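Local coordinates for protein Polyphosphate:AMP phosphotransferase (Pseudomonas aeruginosa PAO1, PDB 3CZP) that transfers phosphate from inorganic polyphosphate to AMP, making ADP, and with lower efficiency converts GMP to GDP, using magnesium, at residues Ile413-Phe422 with Ile435-Trp446. Residues are numbered along the deposited sequence; the frame is centred on the assembly and turned at random. Where two conformers were deposited one is given.
Sequences IDKQTQMERF and ITEEDWRNRDKW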
ATOM      1  N   ILE A 413      19.264  24.004 -18.525  1.00 29.06           N
ATOM      2  CA  ILE A 413      19.130  24.784 -19.744  1.00 29.13           C
ATOM      3  C   ILE A 413      19.214  26.258 -19.355  1.00 30.42           C
ATOM      4  O   ILE A 413      19.048  26.589 -18.160  1.00 31.43           O
ATOM      5  CB  ILE A 413      17.805  24.524 -20.557  1.00 28.62           C
ATOM      6  CG1 ILE A 413      16.558  24.927 -19.792  1.00 28.94           C
ATOM      7  CG2 ILE A 413      17.693  23.071 -21.089  1.00 26.06           C
ATOM      8  CD1 ILE A 413      15.216  24.518 -20.528  1.00 27.76           C
ATOM      9  N   ASP A 414      19.471  27.144 -20.328  1.00 30.94           N
ATOM     10  CA  ASP A 414      19.470  28.581 -20.023  1.00 31.61           C
ATOM     11  C   ASP A 414      18.086  29.189 -20.246  1.00 32.40           C
ATOM     12  O   ASP A 414      17.165  28.497 -20.732  1.00 30.70           O
ATOM     13  CB  ASP A 414      20.598  29.342 -20.724  1.00 31.54           C
ATOM     14  CG  ASP A 414      20.562  29.211 -22.235  1.00 32.33           C
ATOM     15  OD1 ASP A 414      19.444  29.170 -22.780  1.00 29.96           O
ATOM     16  OD2 ASP A 414      21.662  29.157 -22.862  1.00 28.83           O
ATOM     17  N   LYS A 415      17.926  30.447 -19.825  1.00 32.91           N
ATOM     18  CA  LYS A 415      16.606  31.116 -19.830  1.00 33.83           C
ATOM     19  C   LYS A 415      16.098  31.282 -21.250  1.00 34.45           C
ATOM     20  O   LYS A 415      14.898  31.199 -21.516  1.00 33.94           O
ATOM     21  CB  LYS A 415      16.693  32.530 -19.213  1.00 34.60           C
ATOM     22  CG  LYS A 415      17.178  32.634 -17.775  1.00 35.53           C
ATOM     23  CD  LYS A 415      17.215  34.114 -17.337  1.00 34.20           C
ATOM     24  CE  LYS A 415      18.190  34.403 -16.195  1.00 34.49           C
ATOM     25  NZ  LYS A 415      18.264  35.907 -15.954  1.00 38.42           N
ATOM     26  N   GLN A 416      17.056  31.548 -22.133  1.00 35.18           N
ATOM     27  CA  GLN A 416      16.837  31.806 -23.540  1.00 36.44           C
ATOM     28  C   GLN A 416      16.333  30.547 -24.238  1.00 37.30           C
ATOM     29  O   GLN A 416      15.386  30.608 -25.010  1.00 37.15           O
ATOM     30  CB  GLN A 416      18.147  32.310 -24.205  1.00 35.84           C
ATOM     31  CG  GLN A 416      18.648  33.777 -23.812  1.00 33.75           C
ATOM     32  CD  GLN A 416      19.484  33.823 -22.507  1.00 31.41           C
ATOM     33  OE1 GLN A 416      19.605  32.830 -21.794  1.00 31.97           O
ATOM     34  NE2 GLN A 416      20.060  34.969 -22.214  1.00 32.11           N
ATOM     35  N   THR A 417      16.963  29.412 -23.953  1.00 38.72           N
ATOM     36  CA  THR A 417      16.518  28.090 -24.473  1.00 39.68           C
ATOM     37  C   THR A 417      15.169  27.641 -23.887  1.00 41.55           C
ATOM     38  O   THR A 417      14.308  27.095 -24.594  1.00 42.20           O
ATOM     39  CB  THR A 417      17.588  27.010 -24.208  1.00 40.23           C
ATOM     40  OG1 THR A 417      18.726  27.291 -25.027  1.00 40.34           O
ATOM     41  CG2 THR A 417      17.071  25.603 -24.501  1.00 38.97           C
ATOM     42  N   GLN A 418      14.951  27.921 -22.613  1.00 42.39           N
ATOM     43  CA  GLN A 418      13.658  27.649 -22.034  1.00 43.16           C
ATOM     44  C   GLN A 418      12.575  28.305 -22.847  1.00 44.85           C
ATOM     45  O   GLN A 418      11.613  27.654 -23.225  1.00 46.18           O
ATOM     46  CB  GLN A 418      13.573  28.173 -20.612  1.00 42.93           C
ATOM     47  CG  GLN A 418      12.490  27.503 -19.834  1.00 42.56           C
ATOM     48  CD  GLN A 418      12.417  28.008 -18.452  1.00 43.33           C
ATOM     49  OE1 GLN A 418      12.252  29.203 -18.257  1.00 43.83           O
ATOM     50  NE2 GLN A 418      12.580  27.120 -17.452  1.00 40.42           N
HETATM   51  N   MSE A 419      12.729  29.597 -23.124  1.00 44.57           N
HETATM   52  CA  MSE A 419      11.703  30.336 -23.813  1.00 46.98           C
HETATM   53  C   MSE A 419      11.415  29.870 -25.248  1.00 46.48           C
HETATM   54  O   MSE A 419      10.257  29.936 -25.692  1.00 45.79           O
HETATM   55  CB  MSE A 419      12.094  31.794 -23.867  1.00 45.77           C
HETATM   56  CG  MSE A 419      11.128  32.674 -24.586  1.00 46.92           C
HETATM   57 SE   MSE A 419      12.198  34.255 -24.923  0.60 52.80          SE
HETATM   58  CE  MSE A 419      13.977  33.446 -25.387  1.00 50.32           C
ATOM     59  N   GLU A 420      12.470  29.474 -25.968  1.00 46.98           N
ATOM     60  CA  GLU A 420      12.363  28.828 -27.280  1.00 47.23           C
ATOM     61  C   GLU A 420      11.498  27.598 -27.154  1.00 47.51           C
ATOM     62  O   GLU A 420      10.652  27.321 -28.005  1.00 48.33           O
ATOM     63  CB  GLU A 420      13.731  28.358 -27.767  1.00 46.50           C
ATOM     64  CG  GLU A 420      14.648  29.448 -28.300  1.00 48.91           C
ATOM     65  CD  GLU A 420      16.066  28.907 -28.587  1.00 49.28           C
ATOM     66  OE1 GLU A 420      16.427  27.795 -28.109  1.00 53.77           O
ATOM     67  OE2 GLU A 420      16.810  29.579 -29.284  1.00 50.08           O
ATOM     68  N   ARG A 421      11.722  26.840 -26.088  1.00 46.70           N
ATOM     69  CA  ARG A 421      10.972  25.614 -25.910  1.00 46.46           C
ATOM     70  C   ARG A 421       9.526  25.911 -25.490  1.00 46.76           C
ATOM     71  O   ARG A 421       8.618  25.192 -25.885  1.00 46.67           O
ATOM     72  CB  ARG A 421      11.718  24.681 -24.938  1.00 45.97           C
ATOM     73  CG  ARG A 421      13.114  24.248 -25.497  1.00 44.43           C
ATOM     74  CD  ARG A 421      13.713  23.049 -24.727  1.00 44.79           C
ATOM     75  NE  ARG A 421      15.000  22.627 -25.278  1.00 43.21           N
ATOM     76  CZ  ARG A 421      15.835  21.788 -24.673  1.00 42.61           C
ATOM     77  NH1 ARG A 421      15.513  21.232 -23.515  1.00 46.13           N
ATOM     78  NH2 ARG A 421      16.966  21.443 -25.245  1.00 40.72           N
ATOM     79  N   PHE A 422       9.314  27.001 -24.743  1.00 47.23           N
ATOM     80  CA  PHE A 422       7.962  27.405 -24.325  1.00 47.16           C
ATOM     81  C   PHE A 422       7.157  27.874 -25.528  1.00 47.33           C
ATOM     82  O   PHE A 422       5.961  27.638 -25.591  1.00 47.11           O
ATOM     83  CB  PHE A 422       8.015  28.495 -23.250  1.00 47.54           C
ATOM     84  CG  PHE A 422       8.257  27.984 -21.834  1.00 48.14           C
ATOM     85  CD1 PHE A 422       8.728  26.699 -21.575  1.00 48.08           C
ATOM     86  CD2 PHE A 422       8.043  28.834 -20.751  1.00 49.73           C
ATOM     87  CE1 PHE A 422       8.957  26.273 -20.260  1.00 48.17           C
ATOM     88  CE2 PHE A 422       8.267  28.418 -19.450  1.00 48.82           C
ATOM     89  CZ  PHE A 422       8.722  27.129 -19.202  1.00 48.18           C
ATOM     90  N   ILE A 435       1.799  25.633 -22.490  1.00 53.82           N
ATOM     91  CA  ILE A 435       2.570  26.108 -21.319  1.00 53.77           C
ATOM     92  C   ILE A 435       1.683  26.818 -20.286  1.00 53.42           C
ATOM     93  O   ILE A 435       1.122  27.889 -20.550  1.00 53.41           O
ATOM     94  CB  ILE A 435       3.759  27.024 -21.742  1.00 53.98           C
ATOM     95  CG1 ILE A 435       4.882  26.183 -22.373  1.00 54.21           C
ATOM     96  CG2 ILE A 435       4.299  27.830 -20.546  1.00 53.80           C
ATOM     97  CD1 ILE A 435       5.614  25.260 -21.385  1.00 54.44           C
ATOM     98  N   THR A 436       1.596  26.221 -19.101  1.00 52.98           N
ATOM     99  CA  THR A 436       0.512  26.507 -18.159  1.00 52.54           C
ATOM    100  C   THR A 436       0.663  27.859 -17.445  1.00 52.32           C
ATOM    101  O   THR A 436       1.663  28.571 -17.629  1.00 52.14           O
ATOM    102  CB  THR A 436       0.369  25.347 -17.133  1.00 52.68           C
ATOM    103  OG1 THR A 436       1.570  25.227 -16.364  1.00 52.88           O
ATOM    104  CG2 THR A 436       0.100  24.018 -17.848  1.00 52.16           C
ATOM    105  N   GLU A 437      -0.353  28.215 -16.655  1.00 52.05           N
ATOM    106  CA  GLU A 437      -0.395  29.496 -15.920  1.00 51.80           C
ATOM    107  C   GLU A 437       0.787  29.678 -14.945  1.00 51.62           C
ATOM    108  O   GLU A 437       1.277  30.798 -14.751  1.00 51.54           O
ATOM    109  CB  GLU A 437      -1.733  29.631 -15.162  1.00 51.77           C
ATOM    110  CG  GLU A 437      -1.966  31.002 -14.495  1.00 51.80           C
ATOM    111  CD  GLU A 437      -3.328  31.122 -13.805  1.00 51.60           C
ATOM    112  OE1 GLU A 437      -3.769  30.149 -13.156  1.00 50.91           O
ATOM    113  OE2 GLU A 437      -3.951  32.203 -13.902  1.00 51.19           O
ATOM    114  N   GLU A 438       1.247  28.570 -14.359  1.00 51.36           N
ATOM    115  CA  GLU A 438       2.235  28.589 -13.270  1.00 50.99           C
ATOM    116  C   GLU A 438       3.705  28.706 -13.703  1.00 50.69           C
ATOM    117  O   GLU A 438       4.483  29.372 -13.022  1.00 50.80           O
ATOM    118  CB  GLU A 438       2.073  27.347 -12.374  1.00 51.11           C
ATOM    119  CG  GLU A 438       2.340  25.989 -13.064  1.00 51.07           C
ATOM    120  CD  GLU A 438       2.688  24.883 -12.082  1.00 50.93           C
ATOM    121  OE1 GLU A 438       2.131  24.873 -10.964  1.00 50.66           O
ATOM    122  OE2 GLU A 438       3.526  24.026 -12.432  1.00 51.13           O
ATOM    123  N   ASP A 439       4.098  28.054 -14.799  1.00 50.20           N
ATOM    124  CA  ASP A 439       5.524  28.008 -15.170  1.00 49.74           C
ATOM    125  C   ASP A 439       5.985  29.229 -15.993  1.00 49.21           C
ATOM    126  O   ASP A 439       7.135  29.284 -16.431  1.00 48.82           O
ATOM    127  CB  ASP A 439       5.918  26.669 -15.819  1.00 49.88           C
ATOM    128  CG  ASP A 439       5.030  26.277 -16.996  1.00 50.35           C
ATOM    129  OD1 ASP A 439       3.802  26.127 -16.819  1.00 50.90           O
ATOM    130  OD2 ASP A 439       5.575  26.078 -18.099  1.00 51.63           O
ATOM    131  N   TRP A 440       5.091  30.204 -16.179  1.00 48.72           N
ATOM    132  CA  TRP A 440       5.491  31.586 -16.513  1.00 48.34           C
ATOM    133  C   TRP A 440       5.869  32.377 -15.250  1.00 47.59           C
ATOM    134  O   TRP A 440       6.686  33.296 -15.314  1.00 47.51           O
ATOM    135  CB  TRP A 440       4.391  32.321 -17.290  1.00 48.77           C
ATOM    136  CG  TRP A 440       4.359  31.927 -18.719  1.00 49.25           C
ATOM    137  CD1 TRP A 440       3.416  31.162 -19.338  1.00 49.49           C
ATOM    138  CD2 TRP A 440       5.341  32.250 -19.715  1.00 49.81           C
ATOM    139  NE1 TRP A 440       3.739  31.002 -20.669  1.00 49.75           N
ATOM    140  CE2 TRP A 440       4.916  31.656 -20.927  1.00 49.76           C
ATOM    141  CE3 TRP A 440       6.537  32.985 -19.703  1.00 49.56           C
ATOM    142  CZ2 TRP A 440       5.645  31.777 -22.122  1.00 49.55           C
ATOM    143  CZ3 TRP A 440       7.264  33.106 -20.893  1.00 49.54           C
ATOM    144  CH2 TRP A 440       6.811  32.504 -22.085  1.00 49.55           C
ATOM    145  N   ARG A 441       5.271  32.012 -14.115  1.00 46.67           N
ATOM    146  CA  ARG A 441       5.657  32.563 -12.817  1.00 46.07           C
ATOM    147  C   ARG A 441       6.997  31.974 -12.336  1.00 45.45           C
ATOM    148  O   ARG A 441       7.880  32.738 -11.950  1.00 45.49           O
ATOM    149  CB  ARG A 441       4.544  32.365 -11.764  1.00 46.13           C
ATOM    150  CG  ARG A 441       3.198  33.014 -12.141  1.00 46.02           C
ATOM    151  CD  ARG A 441       2.079  32.687 -11.151  1.00 46.00           C
ATOM    152  NE  ARG A 441       0.757  33.047 -11.677  1.00 46.14           N
ATOM    153  CZ  ARG A 441      -0.379  33.065 -10.971  1.00 46.19           C
ATOM    154  NH1 ARG A 441      -1.520  33.410 -11.562  1.00 46.13           N
ATOM    155  NH2 ARG A 441      -0.394  32.751  -9.678  1.00 46.07           N
ATOM    156  N   ASN A 442       7.157  30.642 -12.375  1.00 44.54           N
ATOM    157  CA  ASN A 442       8.436  29.969 -11.996  1.00 43.81           C
ATOM    158  C   ASN A 442       9.666  30.487 -12.764  1.00 42.94           C
ATOM    159  O   ASN A 442      10.793  30.453 -12.253  1.00 42.80           O
ATOM    160  CB  ASN A 442       8.362  28.441 -12.205  1.00 44.09           C
ATOM    161  CG  ASN A 442       7.413  27.731 -11.229  1.00 44.45           C
ATOM    162  OD1 ASN A 442       7.151  28.210 -10.117  1.00 45.33           O
ATOM    163  ND2 ASN A 442       6.910  26.565 -11.647  1.00 45.11           N
ATOM    164  N   ARG A 443       9.433  30.938 -13.996  1.00 41.72           N
ATOM    165  CA  ARG A 443      10.475  31.497 -14.853  1.00 41.08           C
ATOM    166  C   ARG A 443      10.992  32.841 -14.294  1.00 40.56           C
ATOM    167  O   ARG A 443      12.169  33.167 -14.447  1.00 40.88           O
ATOM    168  CB  ARG A 443       9.930  31.626 -16.281  1.00 40.63           C
ATOM    169  CG  ARG A 443      10.783  32.453 -17.236  1.00 41.14           C
ATOM    170  CD  ARG A 443      10.201  32.449 -18.667  1.00 40.29           C
ATOM    171  NE  ARG A 443      11.071  33.170 -19.602  1.00 38.64           N
ATOM    172  CZ  ARG A 443      12.232  32.707 -20.060  1.00 36.52           C
ATOM    173  NH1 ARG A 443      12.693  31.520 -19.682  1.00 35.39           N
ATOM    174  NH2 ARG A 443      12.955  33.443 -20.875  1.00 37.43           N
ATOM    175  N   ASP A 444      10.111  33.604 -13.639  1.00 39.92           N
ATOM    176  CA  ASP A 444      10.492  34.848 -12.933  1.00 39.39           C
ATOM    177  C   ASP A 444      11.109  34.565 -11.537  1.00 38.93           C
ATOM    178  O   ASP A 444      11.442  35.497 -10.805  1.00 38.13           O
ATOM    179  CB  ASP A 444       9.278  35.800 -12.795  1.00 39.45           C
ATOM    180  CG  ASP A 444       8.638  36.197 -14.157  1.00 39.27           C
ATOM    181  OD1 ASP A 444       9.060  35.699 -15.231  1.00 39.09           O
ATOM    182  OD2 ASP A 444       7.682  37.013 -14.140  1.00 37.74           O
ATOM    183  N   LYS A 445      11.229  33.272 -11.193  1.00 38.79           N
ATOM    184  CA  LYS A 445      11.873  32.821  -9.956  0.50 38.56           C
ATOM    185  C   LYS A 445      13.184  32.094 -10.280  1.00 38.51           C
ATOM    186  O   LYS A 445      13.719  31.379  -9.449  1.00 37.84           O
ATOM    187  CB  LYS A 445      10.944  31.884  -9.155  0.50 38.50           C
ATOM    188  CG  LYS A 445       9.594  32.485  -8.725  0.50 38.04           C
ATOM    189  CD  LYS A 445       8.782  31.520  -7.830  0.50 37.88           C
ATOM    190  CE  LYS A 445       8.846  31.872  -6.337  0.50 36.20           C
ATOM    191  NZ  LYS A 445       8.045  33.101  -5.978  0.50 36.48           N
ATOM    192  N   TRP A 446      13.716  32.316 -11.483  1.00 38.64           N
ATOM    193  CA  TRP A 446      14.926  31.623 -11.987  1.00 38.43           C
ATOM    194  C   TRP A 446      16.207  31.580 -11.106  1.00 38.22           C
ATOM    195  O   TRP A 446      16.823  30.508 -10.950  1.00 37.54           O
ATOM    196  CB  TRP A 446      15.312  32.204 -13.343  1.00 38.81           C
ATOM    197  CG  TRP A 446      16.439  31.447 -14.012  1.00 38.80           C
ATOM    198  CD1 TRP A 446      17.786  31.594 -13.788  1.00 39.01           C
ATOM    199  CD2 TRP A 446      16.307  30.447 -15.012  1.00 37.43           C
ATOM    200  NE1 TRP A 446      18.498  30.722 -14.583  1.00 39.08           N
ATOM    201  CE2 TRP A 446      17.613  30.011 -15.349  1.00 36.84           C
ATOM    202  CE3 TRP A 446      15.217  29.886 -15.669  1.00 37.96           C
ATOM    203  CZ2 TRP A 446      17.850  29.051 -16.307  1.00 37.07           C
ATOM    204  CZ3 TRP A 446      15.459  28.923 -16.618  1.00 38.85           C
ATOM    205  CH2 TRP A 446      16.765  28.513 -16.930  1.00 38.43           C
TER
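The F422 ring is held between two aliphatic groups, with CG of Q418 from its own helix over one face and CD1 of I435 over the other. That I435 methyl lies 3.8 Å from the F422 ring centroid, a CH-pi contact. The F422 edge carrying CD2 meets the face of W440 in a T-shaped pair, planes at 79°. Also near the ring plane, D439 O lies 3.3 Å from F422 CE2, buried without a polar partner; a flat phenyl suits a place needing faces for aliphatic groups and an edge for W440. All this is consistent with the lid of a P-loop kinase-like fold: helix 415-427 follows strand 404-412 of the second PPK2 domain, and the returning loop and W446, first residue of helix 446-460, pack against it.

The W446 indole takes K415 CG over one face, 3.7 Å from the centroid of its six-membered ring; the extended lysine lays CE near the pyrrole part, a long aliphatic chain suiting a broad ring. At the indole edge sit I413 O and the Q418 amide.

With CG anti to the backbone N (chi1 168°), R443 reaches the helix's first turn. Its NH1 and NH2 grip K415 O end-on, while the remaining N-H of NH1 turns to Q418 OE1. M419 CB lies over the rim of one guanidinium face, 3.5 Å from R443 NH2. Glutamine suits its place by donating and accepting: Q418 NE2 donates to D309 O, while OE1 accepts from R443 NH1 at 2.8 Å, within 1° of the guanidinium plane.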